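Local coordinates for protein putative nucleotide sugar epimerase/ dehydratase (Bordetella bronchiseptica, PDB 2Q1S) that binds NADH in a Rossmann fold and probably acts as a nucleotide-sugar epimerase or dehydratase in the biosynthesis of the lipopolysaccharide O-antigen, at residues N210-G215 against V341-G346; A41-S46 against I261-V266; T237-A242 against K349-T354. All coordinates share one frame; numbering follows the deposited sequence.

Contact 1: N210-G215 against V341-G346; sequences NVYGPG and VSIDDG. With NAI (1,4-dihydronicotinamide adenine dinucleotide), chain B.
Tyr-212, at the end of strand 203-212, reaches the first turn of helix 343-356 and meets Ile-343 and Gly-346. After Tyr-212 the chain leaves the strand through Gly-213, whose phi of 151° suits glycine. In 341-346 the helix starts at Ile-343. Ser-342 is its N-cap, and its OG accepts a nearly straight bond from Asp-345 N at 3.1 Å.

With chi1 at 71° the ring of Tyr-212 swings out from the strand, and its hydroxyl end arrives at the helix. Tyr-212 OH lies 3.4 Å from Gly-346 CA, where a glycine leaves room for the hydroxyl. Gly-346 C lies at the ring edge, close to the ring plane. Ile-343 crosses the tyrosine at about a right angle, and its CD1 is 3.6 Å from Tyr-212 CZ. A water joins the segments: it is 2.6 Å from Tyr-212 OH and donates to Val-341 O at 2.8 Å.

One residue earlier, Val-211 N donates to the nicotinamide carboxamide oxygen O7N of the NADH at 3.1 Å. The strand end therefore meets cofactor and helix through adjacent residues. No direct hydrogen bond crosses; apolar contact and one water join the segments, and the water gives the largely enclosed phenol a polar partner.

Contact 2: A41-S46 against I261-V266; sequences AGFVGS and IFVEDV. With NAI (1,4-dihydronicotinamide adenine dinucleotide), chain B.
Phe-43 and Val-44, in the first turn of helix 43-54, pack against Val-263 and Val-266, in the first turn of helix 263-276. The contact is wholly apolar. Phe-43 and Val-263 meet head-on from their two helices, and Val-263 CG2 is 3.6 Å from Phe-43 CE1. Val-263 CB lies equally close to Phe-43 CZ, so the valine meets one end of the ring. The methyl approaches the ring obliquely. Val-263 CG2 is anti to its backbone N, and this branch also reaches Val-44 CA at 4.0 Å. The other valine pair crosses at about a right angle, with Val-44 CG1 3.9 Å from Val-266 CG1.

The hydrogen bonds of 41-46 to the ligand go to the pyrophosphate of NADH. Phe-43 N donates to O2A at 2.8 Å, with an N-H...O angle of 170°. Val-44 N donates to O2N at 2.9 Å and 166°. One amide thus serves each phosphate, at the N-terminus of a helix whose dipole would probably favour the negative charge. Gly-42 is the N-cap, and it passes close to O5B, the oxygen joining the adenosine ribose to its phosphate, with no side chain in the way. Gly-42 and Gly-45 fit the glycine-rich GxGxxG turn of Rossmann dinucleotide-binding folds.

Val-211 of strand 203-212 touches Phe-43, Val-263 and Val-266, and Phe-208 of that strand also packs on Val-266. The backbone of Ile-261, in strand 257-262, bonds to Asn-210 and Tyr-212. The two helix starts therefore meet beside strand 203-212 of the central sheet.

Contact 3: T237-A242 against K349-T354; sequences TFIYKA and KTIEWT
Thr-350, Ile-351 and Thr-354 of helix 343-356 pack against Ile-239 of helix 234-243. The two helix segments cross at -55°, with their axes 10.4 Å apart at closest approach.

Thr-350 comes first. With OG1 beside the backbone N (chi1 -52°), its CG2 is the branch that meets the tip of Ile-239, at about a right angle. Thr-350 CG2 and Ile-239 CD1 are 3.5 Å apart, a tight carbon contact. The hydroxyl of Thr-350 bonds to Gly-346 O, one turn back in its own helix.

Ile-351 follows, with its CG1 3.8 Å from Ile-239 CD1 and equally near Ile-239 CG1. It crosses this longer branch of Ile-239 at a slant.

Thr-354 is one turn beyond Thr-350 and meets the other branch. Thr-354 CB and OG1 are both 3.8 Å from Ile-239 CG2. Thr-354 OG1 turns back to Thr-350 O, donating at 2.7 Å from 41° above the carbonyl plane. Thr-350 O also accepts from Thr-354 N. Phe-238 and Ala-242 pack on helix 293-304, while Thr-354 touches Ile-361 of helix 358-366.

With their hydroxyls already bonded within the helix, both threonines can pack against the isoleucine, and a buried helix-helix contact forms with no hydrogen bond across it.

Contact 2 lies nearest the centre of the chain and is fully buried; contact 1 is partly buried, and contact 3 is buried but farthest from the centre. Contacts 1 and 2 share the NADH and meet at strands 203-212 and 257-262, which are neighbours in the sheet. Contacts 1 and 3 share helix 343-356: contact 1 uses its start, contact 3 its later turns. Phe-262 of contact 2 also packs on Thr-350. All three are joined mainly by apolar contact; they differ in what is added. Contact 1 adds a water bridge, contact 2 places cofactor-binding amides beside apolar side chains, and contact 3 joins two helices away from the cofactor.

Contact 1: N210-G215 against V341-G346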
loop_
_atom_site.group_PDB
_atom_site.type_symbol
_atom_site.label_atom_id
_atom_site.label_comp_id
_atom_site.label_asym_id
_atom_site.label_seq_id
_atom_site.Cartn_x
_atom_site.Cartn_y
_atom_site.Cartn_z
ATOM N N ASN A 210 7.578 -15.641 -13.291
ATOM C CA ASN A 210 8.411 -16.222 -14.330
ATOM C C ASN A 210 7.629 -16.761 -15.524
ATOM O O ASN A 210 7.919 -17.851 -16.062
ATOM C CB ASN A 210 9.348 -17.244 -13.696
ATOM C CG ASN A 210 10.310 -16.577 -12.733
ATOM O OD1 ASN A 210 11.025 -15.638 -13.115
ATOM N ND2 ASN A 210 10.340 -17.046 -11.526
ATOM N N VAL A 211 6.633 -15.972 -15.926
ATOM C CA VAL A 211 5.903 -16.214 -17.184
ATOM C C VAL A 211 6.813 -15.956 -18.389
ATOM O O VAL A 211 7.662 -15.054 -18.379
ATOM C CB VAL A 211 4.644 -15.328 -17.289
ATOM C CG1 VAL A 211 3.749 -15.845 -18.421
ATOM C CG2 VAL A 211 3.874 -15.289 -15.967
ATOM N N TYR A 212 6.656 -16.767 -19.434
ATOM C CA TYR A 212 7.405 -16.510 -20.662
ATOM C C TYR A 212 6.532 -17.008 -21.829
ATOM O O TYR A 212 5.613 -17.822 -21.624
ATOM C CB TYR A 212 8.764 -17.239 -20.644
ATOM C CG TYR A 212 8.588 -18.723 -20.787
ATOM C CD1 TYR A 212 8.187 -19.484 -19.695
ATOM C CD2 TYR A 212 8.728 -19.348 -22.036
ATOM C CE1 TYR A 212 7.981 -20.881 -19.825
ATOM C CE2 TYR A 212 8.526 -20.711 -22.192
ATOM C CZ TYR A 212 8.152 -21.486 -21.088
ATOM O OH TYR A 212 7.940 -22.844 -21.223
ATOM N N GLY A 213 6.789 -16.488 -23.019
ATOM C CA GLY A 213 6.129 -17.013 -24.204
ATOM C C GLY A 213 5.938 -16.000 -25.322
ATOM O O GLY A 213 6.470 -14.883 -25.280
ATOM N N PRO A 214 5.168 -16.393 -26.350
ATOM C CA PRO A 214 4.889 -15.437 -27.425
ATOM C C PRO A 214 4.204 -14.168 -26.919
ATOM O O PRO A 214 3.418 -14.227 -25.960
ATOM C CB PRO A 214 3.943 -16.211 -28.356
ATOM C CG PRO A 214 4.099 -17.660 -27.978
ATOM C CD PRO A 214 4.501 -17.697 -26.543
ATOM N N GLY A 215 4.506 -13.037 -27.546
ATOM C CA GLY A 215 3.800 -11.796 -27.234
ATOM C C GLY A 215 4.525 -10.878 -26.263
ATOM O O GLY A 215 4.117 -9.732 -26.116
ATOM N N VAL A 341 2.443 -27.326 -19.798
ATOM C CA VAL A 341 3.386 -27.058 -20.901
ATOM C C VAL A 341 4.830 -27.095 -20.373
ATOM O O VAL A 341 5.219 -26.294 -19.507
ATOM C CB VAL A 341 3.087 -25.730 -21.668
ATOM C CG1 VAL A 341 4.100 -25.481 -22.790
ATOM C CG2 VAL A 341 1.664 -25.725 -22.234
ATOM N N SER A 342 5.618 -28.033 -20.901
ATOM C CA SER A 342 6.986 -28.207 -20.441
ATOM C C SER A 342 7.860 -27.077 -20.915
ATOM O O SER A 342 7.520 -26.387 -21.875
ATOM C CB SER A 342 7.558 -29.512 -20.974
ATOM O OG SER A 342 7.664 -29.465 -22.385
ATOM N N ILE A 343 8.980 -26.873 -20.223
ATOM C CA ILE A 343 9.946 -25.843 -20.594
ATOM C C ILE A 343 10.452 -26.059 -22.041
ATOM O O ILE A 343 10.635 -25.097 -22.786
ATOM C CB ILE A 343 11.121 -25.723 -19.540
ATOM C CG1 ILE A 343 11.931 -24.414 -19.738
ATOM C CG2 ILE A 343 11.986 -26.997 -19.487
ATOM C CD1 ILE A 343 11.120 -23.138 -19.836
ATOM N N ASP A 344 10.625 -27.315 -22.446
ATOM C CA ASP A 344 11.007 -27.616 -23.823
ATOM C C ASP A 344 9.952 -27.213 -24.854
ATOM O O ASP A 344 10.262 -26.531 -25.827
ATOM C CB ASP A 344 11.372 -29.090 -23.973
ATOM C CG ASP A 344 12.691 -29.431 -23.301
ATOM O OD1 ASP A 344 13.587 -28.560 -23.250
ATOM O OD2 ASP A 344 12.836 -30.569 -22.817
ATOM N N ASP A 345 8.706 -27.624 -24.645
ATOM C CA ASP A 345 7.643 -27.263 -25.587
ATOM C C ASP A 345 7.372 -25.753 -25.619
ATOM O O ASP A 345 7.219 -25.164 -26.705
ATOM C CB ASP A 345 6.361 -28.073 -25.334
ATOM C CG ASP A 345 6.586 -29.595 -25.413
ATOM O OD1 ASP A 345 7.605 -30.049 -26.002
ATOM O OD2 ASP A 345 5.722 -30.349 -24.902
ATOM N N GLY A 346 7.355 -25.120 -24.440
ATOM C CA GLY A 346 7.045 -23.684 -24.347
ATOM C C GLY A 346 8.122 -22.846 -25.015
ATOM O O GLY A 346 7.847 -21.870 -25.747
HETATM P PA NAI B . 3.176 -5.964 -19.232
HETATM O O1A NAI B . 3.967 -4.764 -18.854
HETATM O O2A NAI B . 3.350 -6.560 -20.648
HETATM O O5B NAI B . 1.667 -5.764 -18.973
HETATM C C5B NAI B . 1.105 -4.733 -18.153
HETATM C C4B NAI B . 0.171 -3.849 -18.961
HETATM O O4B NAI B . -0.328 -2.819 -18.115
HETATM C C3B NAI B . 0.918 -3.164 -20.135
HETATM O O3B NAI B . 0.199 -3.382 -21.361
HETATM C C2B NAI B . 0.849 -1.689 -19.764
HETATM O O2B NAI B . 0.778 -0.727 -20.861
HETATM C C1B NAI B . -0.434 -1.633 -18.932
HETATM N N9A NAI B . -0.560 -0.462 -18.082
HETATM C C8A NAI B . 0.431 0.154 -17.367
HETATM N N7A NAI B . -0.096 1.167 -16.677
HETATM C C5A NAI B . -1.438 1.232 -16.910
HETATM C C6A NAI B . -2.572 2.068 -16.497
HETATM N N6A NAI B . -2.448 3.101 -15.655
HETATM N N1A NAI B . -3.825 1.794 -16.979
HETATM C C2A NAI B . -3.972 0.752 -17.842
HETATM N N3A NAI B . -3.008 -0.077 -18.276
HETATM C C4A NAI B . -1.711 0.107 -17.839
HETATM O O3 NAI B . 3.630 -7.064 -18.163
HETATM P PN NAI B . 3.050 -8.562 -17.913
HETATM O O1N NAI B . 4.152 -9.460 -17.648
HETATM O O2N NAI B . 2.018 -8.796 -18.986
HETATM O O5D NAI B . 2.194 -8.322 -16.536
HETATM C C5D NAI B . 0.781 -8.574 -16.459
HETATM C C4D NAI B . 0.426 -8.708 -14.977
HETATM O O4D NAI B . 1.052 -9.858 -14.462
HETATM C C3D NAI B . 0.990 -7.568 -14.127
HETATM O O3D NAI B . -0.016 -7.216 -13.167
HETATM C C2D NAI B . 2.208 -8.156 -13.483
HETATM O O2D NAI B . 2.521 -7.491 -12.230
HETATM C C1D NAI B . 1.788 -9.581 -13.252
HETATM N N1N NAI B . 2.886 -10.504 -13.131
HETATM C C2N NAI B . 3.651 -10.889 -14.204
HETATM C C3N NAI B . 4.689 -11.805 -14.055
HETATM C C7N NAI B . 5.560 -12.233 -15.232
HETATM O O7N NAI B . 6.437 -13.055 -15.031
HETATM N N7N NAI B . 5.275 -11.688 -16.442
HETATM C C4N NAI B . 4.933 -12.403 -12.789
HETATM C C5N NAI B . 4.095 -12.008 -11.706
HETATM C C6N NAI B . 3.068 -11.091 -11.919
HETATM O O HOH W 1 7.062 -24.259 -19.192
#

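Contact 2: A41-S46 against I261-V266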
loop_
_atom_site.group_PDB
_atom_site.type_symbol
_atom_site.label_atom_id
_atom_site.label_comp_id
_atom_site.label_asym_id
_atom_site.label_seq_id
_atom_site.Cartn_x
_atom_site.Cartn_y
_atom_site.Cartn_z
ATOM N N ALA A 41 -3.376 -4.974 -23.409
ATOM C CA ALA A 41 -2.444 -4.895 -24.514
ATOM C C ALA A 41 -1.060 -5.484 -24.230
ATOM O O ALA A 41 -0.211 -5.548 -25.145
ATOM C CB ALA A 41 -2.321 -3.439 -24.999
ATOM N N GLY A 42 -0.831 -5.868 -22.956
ATOM C CA GLY A 42 0.496 -6.310 -22.514
ATOM C C GLY A 42 0.784 -7.755 -22.850
ATOM O O GLY A 42 0.058 -8.364 -23.629
ATOM N N PHE A 43 1.842 -8.301 -22.268
ATOM C CA PHE A 43 2.271 -9.669 -22.550
ATOM C C PHE A 43 1.223 -10.696 -22.124
ATOM O O PHE A 43 0.634 -11.389 -22.971
ATOM C CB PHE A 43 3.623 -9.925 -21.879
ATOM C CG PHE A 43 4.030 -11.372 -21.808
ATOM C CD1 PHE A 43 3.836 -12.263 -22.888
ATOM C CD2 PHE A 43 4.675 -11.824 -20.662
ATOM C CE1 PHE A 43 4.238 -13.588 -22.770
ATOM C CE2 PHE A 43 5.095 -13.144 -20.559
ATOM C CZ PHE A 43 4.862 -14.030 -21.618
ATOM N N VAL A 44 0.958 -10.807 -20.823
ATOM C CA VAL A 44 -0.036 -11.772 -20.344
ATOM C C VAL A 44 -1.407 -11.353 -20.868
ATOM O O VAL A 44 -2.169 -12.186 -21.334
ATOM C CB VAL A 44 -0.047 -11.849 -18.811
ATOM C CG1 VAL A 44 -1.184 -12.757 -18.357
ATOM C CG2 VAL A 44 1.317 -12.373 -18.315
ATOM N N GLY A 45 -1.684 -10.051 -20.863
ATOM C CA GLY A 45 -2.991 -9.549 -21.274
ATOM C C GLY A 45 -3.370 -9.884 -22.701
ATOM O O GLY A 45 -4.499 -10.384 -22.896
ATOM N N SER A 46 -2.462 -9.610 -23.645
ATOM C CA SER A 46 -2.712 -9.953 -25.083
ATOM C C SER A 46 -3.014 -11.451 -25.243
ATOM O O SER A 46 -3.897 -11.821 -26.036
ATOM C CB SER A 46 -1.547 -9.528 -25.978
ATOM O OG SER A 46 -0.402 -10.282 -25.668
ATOM N N ILE A 261 6.733 -20.607 -16.200
ATOM C CA ILE A 261 5.398 -21.060 -16.608
ATOM C C ILE A 261 5.041 -20.421 -17.947
ATOM O O ILE A 261 5.262 -19.233 -18.150
ATOM C CB ILE A 261 4.309 -20.773 -15.527
ATOM C CG1 ILE A 261 2.942 -21.334 -15.969
ATOM C CG2 ILE A 261 4.269 -19.262 -15.152
ATOM C CD1 ILE A 261 1.871 -21.294 -14.913
ATOM N N PHE A 262 4.503 -21.230 -18.866
ATOM C CA PHE A 262 4.218 -20.749 -20.219
ATOM C C PHE A 262 2.972 -19.870 -20.201
ATOM O O PHE A 262 2.004 -20.181 -19.500
ATOM C CB PHE A 262 4.048 -21.957 -21.148
ATOM C CG PHE A 262 3.875 -21.618 -22.607
ATOM C CD1 PHE A 262 4.853 -20.926 -23.304
ATOM C CD2 PHE A 262 2.716 -22.025 -23.289
ATOM C CE1 PHE A 262 4.698 -20.661 -24.674
ATOM C CE2 PHE A 262 2.542 -21.741 -24.666
ATOM C CZ PHE A 262 3.525 -21.039 -25.346
ATOM N N VAL A 263 2.973 -18.825 -21.018
ATOM C CA VAL A 263 1.957 -17.792 -20.900
ATOM C C VAL A 263 0.536 -18.308 -21.211
ATOM O O VAL A 263 -0.418 -17.868 -20.594
ATOM C CB VAL A 263 2.302 -16.565 -21.795
ATOM C CG1 VAL A 263 2.249 -16.914 -23.335
ATOM C CG2 VAL A 263 1.437 -15.371 -21.453
ATOM N N GLU A 264 0.394 -19.258 -22.131
ATOM C CA GLU A 264 -0.924 -19.808 -22.404
ATOM C C GLU A 264 -1.488 -20.573 -21.214
ATOM O O GLU A 264 -2.692 -20.581 -21.020
ATOM C CB GLU A 264 -0.873 -20.691 -23.657
ATOM C CG GLU A 264 -0.455 -19.853 -24.916
ATOM C CD GLU A 264 -0.389 -20.640 -26.221
ATOM O OE1 GLU A 264 -0.858 -21.805 -26.263
ATOM O OE2 GLU A 264 0.139 -20.067 -27.214
ATOM N N ASP A 265 -0.622 -21.209 -20.421
ATOM C CA ASP A 265 -1.056 -21.819 -19.160
ATOM C C ASP A 265 -1.509 -20.721 -18.179
ATOM O O ASP A 265 -2.521 -20.900 -17.498
ATOM C CB ASP A 265 0.044 -22.663 -18.509
ATOM C CG ASP A 265 0.206 -24.055 -19.175
ATOM O OD1 ASP A 265 -0.724 -24.539 -19.875
ATOM O OD2 ASP A 265 1.275 -24.658 -18.961
ATOM N N VAL A 266 -0.776 -19.614 -18.113
ATOM C CA VAL A 266 -1.175 -18.513 -17.228
ATOM C C VAL A 266 -2.545 -17.982 -17.677
ATOM O O VAL A 266 -3.412 -17.747 -16.830
ATOM C CB VAL A 266 -0.104 -17.391 -17.187
ATOM C CG1 VAL A 266 -0.666 -16.143 -16.450
ATOM C CG2 VAL A 266 1.177 -17.920 -16.555
HETATM P PA NAI B . 3.176 -5.964 -19.232
HETATM O O1A NAI B . 3.967 -4.764 -18.854
HETATM O O2A NAI B . 3.350 -6.560 -20.648
HETATM O O5B NAI B . 1.667 -5.764 -18.973
HETATM C C5B NAI B . 1.105 -4.733 -18.153
HETATM C C4B NAI B . 0.171 -3.849 -18.961
HETATM O O4B NAI B . -0.328 -2.819 -18.115
HETATM C C3B NAI B . 0.918 -3.164 -20.135
HETATM O O3B NAI B . 0.199 -3.382 -21.361
HETATM C C2B NAI B . 0.849 -1.689 -19.764
HETATM O O2B NAI B . 0.778 -0.727 -20.861
HETATM C C1B NAI B . -0.434 -1.633 -18.932
HETATM N N9A NAI B . -0.560 -0.462 -18.082
HETATM C C8A NAI B . 0.431 0.154 -17.367
HETATM N N7A NAI B . -0.096 1.167 -16.677
HETATM C C5A NAI B . -1.438 1.232 -16.910
HETATM C C6A NAI B . -2.572 2.068 -16.497
HETATM N N6A NAI B . -2.448 3.101 -15.655
HETATM N N1A NAI B . -3.825 1.794 -16.979
HETATM C C2A NAI B . -3.972 0.752 -17.842
HETATM N N3A NAI B . -3.008 -0.077 -18.276
HETATM C C4A NAI B . -1.711 0.107 -17.839
HETATM O O3 NAI B . 3.630 -7.064 -18.163
HETATM P PN NAI B . 3.050 -8.562 -17.913
HETATM O O1N NAI B . 4.152 -9.460 -17.648
HETATM O O2N NAI B . 2.018 -8.796 -18.986
HETATM O O5D NAI B . 2.194 -8.322 -16.536
HETATM C C5D NAI B . 0.781 -8.574 -16.459
HETATM C C4D NAI B . 0.426 -8.708 -14.977
HETATM O O4D NAI B . 1.052 -9.858 -14.462
HETATM C C3D NAI B . 0.990 -7.568 -14.127
HETATM O O3D NAI B . -0.016 -7.216 -13.167
HETATM C C2D NAI B . 2.208 -8.156 -13.483
HETATM O O2D NAI B . 2.521 -7.491 -12.230
HETATM C C1D NAI B . 1.788 -9.581 -13.252
HETATM N N1N NAI B . 2.886 -10.504 -13.131
HETATM C C2N NAI B . 3.651 -10.889 -14.204
HETATM C C3N NAI B . 4.689 -11.805 -14.055
HETATM C C7N NAI B . 5.560 -12.233 -15.232
HETATM O O7N NAI B . 6.437 -13.055 -15.031
HETATM N N7N NAI B . 5.275 -11.688 -16.442
HETATM C C4N NAI B . 4.933 -12.403 -12.789
HETATM C C5N NAI B . 4.095 -12.008 -11.706
HETATM C C6N NAI B . 3.068 -11.091 -11.919
#

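Contact 3: T237-A242 against K349-T354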
loop_
_atom_site.group_PDB
_atom_site.type_symbol
_atom_site.label_atom_id
_atom_site.label_comp_id
_atom_site.label_asym_id
_atom_site.label_seq_id
_atom_site.Cartn_x
_atom_site.Cartn_y
_atom_site.Cartn_z
ATOM N N THR A 237 15.269 -12.188 -23.529
ATOM C CA THR A 237 16.640 -11.704 -23.732
ATOM C C THR A 237 17.505 -12.793 -24.334
ATOM O O THR A 237 18.176 -12.562 -25.345
ATOM C CB THR A 237 17.252 -11.191 -22.423
ATOM O OG1 THR A 237 16.562 -10.010 -22.034
ATOM C CG2 THR A 237 18.713 -10.815 -22.616
ATOM N N PHE A 238 17.480 -13.971 -23.711
ATOM C CA PHE A 238 18.275 -15.104 -24.195
ATOM C C PHE A 238 17.864 -15.555 -25.590
ATOM O O PHE A 238 18.727 -15.859 -26.412
ATOM C CB PHE A 238 18.189 -16.291 -23.237
ATOM C CG PHE A 238 19.048 -16.167 -22.011
ATOM C CD1 PHE A 238 19.781 -15.008 -21.739
ATOM C CD2 PHE A 238 19.141 -17.242 -21.138
ATOM C CE1 PHE A 238 20.573 -14.922 -20.597
ATOM C CE2 PHE A 238 19.916 -17.163 -19.984
ATOM C CZ PHE A 238 20.642 -16.000 -19.713
ATOM N N ILE A 239 16.560 -15.603 -25.855
ATOM C CA ILE A 239 16.054 -16.021 -27.176
ATOM C C ILE A 239 16.524 -15.047 -28.251
ATOM O O ILE A 239 17.018 -15.448 -29.327
ATOM C CB ILE A 239 14.516 -16.188 -27.183
ATOM C CG1 ILE A 239 14.139 -17.418 -26.351
ATOM C CG2 ILE A 239 13.979 -16.326 -28.610
ATOM C CD1 ILE A 239 12.633 -17.596 -26.131
ATOM N N TYR A 240 16.387 -13.764 -27.948
ATOM C CA TYR A 240 16.830 -12.750 -28.903
ATOM C C TYR A 240 18.324 -12.909 -29.220
ATOM O O TYR A 240 18.707 -13.004 -30.402
ATOM C CB TYR A 240 16.530 -11.329 -28.394
ATOM C CG TYR A 240 17.050 -10.260 -29.328
ATOM C CD1 TYR A 240 16.355 -9.920 -30.494
ATOM C CD2 TYR A 240 18.271 -9.625 -29.075
ATOM C CE1 TYR A 240 16.863 -8.962 -31.380
ATOM C CE2 TYR A 240 18.765 -8.653 -29.925
ATOM C CZ TYR A 240 18.068 -8.334 -31.081
ATOM O OH TYR A 240 18.577 -7.377 -31.933
ATOM N N LYS A 241 19.155 -12.964 -28.172
ATOM C CA LYS A 241 20.617 -13.017 -28.341
ATOM C C LYS A 241 21.048 -14.315 -29.031
ATOM O O LYS A 241 21.968 -14.312 -29.865
ATOM C CB LYS A 241 21.335 -12.827 -27.001
ATOM C CG LYS A 241 21.277 -11.388 -26.490
ATOM C CD LYS A 241 21.851 -11.209 -25.097
ATOM C CE LYS A 241 22.289 -9.743 -24.918
ATOM N NZ LYS A 241 22.596 -9.399 -23.504
ATOM N N ALA A 242 20.384 -15.420 -28.685
ATOM C CA ALA A 242 20.647 -16.720 -29.317
ATOM C C ALA A 242 20.323 -16.705 -30.809
ATOM O O ALA A 242 21.121 -17.187 -31.633
ATOM C CB ALA A 242 19.872 -17.807 -28.626
ATOM N N LYS A 349 7.784 -23.024 -28.880
ATOM C CA LYS A 349 6.703 -22.139 -29.285
ATOM C C LYS A 349 7.127 -20.669 -29.244
ATOM O O LYS A 349 6.814 -19.902 -30.146
ATOM C CB LYS A 349 5.447 -22.374 -28.438
ATOM C CG LYS A 349 4.666 -23.603 -28.880
ATOM C CD LYS A 349 3.607 -24.018 -27.875
ATOM C CE LYS A 349 2.749 -25.196 -28.383
ATOM N NZ LYS A 349 2.007 -25.827 -27.251
ATOM N N THR A 350 7.814 -20.281 -28.170
ATOM C CA THR A 350 8.302 -18.911 -28.003
ATOM C C THR A 350 9.333 -18.506 -29.040
ATOM O O THR A 350 9.225 -17.428 -29.635
ATOM C CB THR A 350 8.870 -18.727 -26.580
ATOM O OG1 THR A 350 7.891 -19.161 -25.644
ATOM C CG2 THR A 350 9.187 -17.254 -26.300
ATOM N N ILE A 351 10.305 -19.381 -29.279
ATOM C CA ILE A 351 11.345 -19.163 -30.285
ATOM C C ILE A 351 10.706 -19.088 -31.686
ATOM O O ILE A 351 11.028 -18.209 -32.484
ATOM C CB ILE A 351 12.419 -20.272 -30.177
ATOM C CG1 ILE A 351 13.194 -20.133 -28.850
ATOM C CG2 ILE A 351 13.378 -20.276 -31.423
ATOM C CD1 ILE A 351 13.813 -21.436 -28.331
ATOM N N GLU A 352 9.754 -19.978 -31.975
ATOM C CA GLU A 352 9.091 -19.932 -33.287
ATOM C C GLU A 352 8.461 -18.565 -33.495
ATOM O O GLU A 352 8.673 -17.929 -34.516
ATOM C CB GLU A 352 8.053 -21.053 -33.429
ATOM C CG GLU A 352 8.653 -22.423 -33.524
ATOM N N TRP A 353 7.730 -18.079 -32.483
ATOM C CA TRP A 353 7.090 -16.772 -32.595
ATOM C C TRP A 353 8.106 -15.633 -32.728
ATOM O O TRP A 353 7.903 -14.692 -33.505
ATOM C CB TRP A 353 6.161 -16.522 -31.389
ATOM C CG TRP A 353 5.607 -15.121 -31.353
ATOM C CD1 TRP A 353 4.460 -14.658 -31.952
ATOM C CD2 TRP A 353 6.172 -14.000 -30.653
ATOM N NE1 TRP A 353 4.276 -13.313 -31.643
ATOM C CE2 TRP A 353 5.330 -12.880 -30.888
ATOM C CE3 TRP A 353 7.322 -13.833 -29.864
ATOM C CZ2 TRP A 353 5.591 -11.600 -30.335
ATOM C CZ3 TRP A 353 7.585 -12.543 -29.302
ATOM C CH2 TRP A 353 6.735 -11.449 -29.586
ATOM N N THR A 354 9.185 -15.706 -31.957
ATOM C CA THR A 354 10.213 -14.662 -31.990
ATOM C C THR A 354 10.885 -14.578 -33.371
ATOM O O THR A 354 11.087 -13.484 -33.913
ATOM C CB THR A 354 11.252 -14.875 -30.874
ATOM O OG1 THR A 354 10.555 -15.110 -29.641
ATOM C CG2 THR A 354 12.189 -13.650 -30.750
#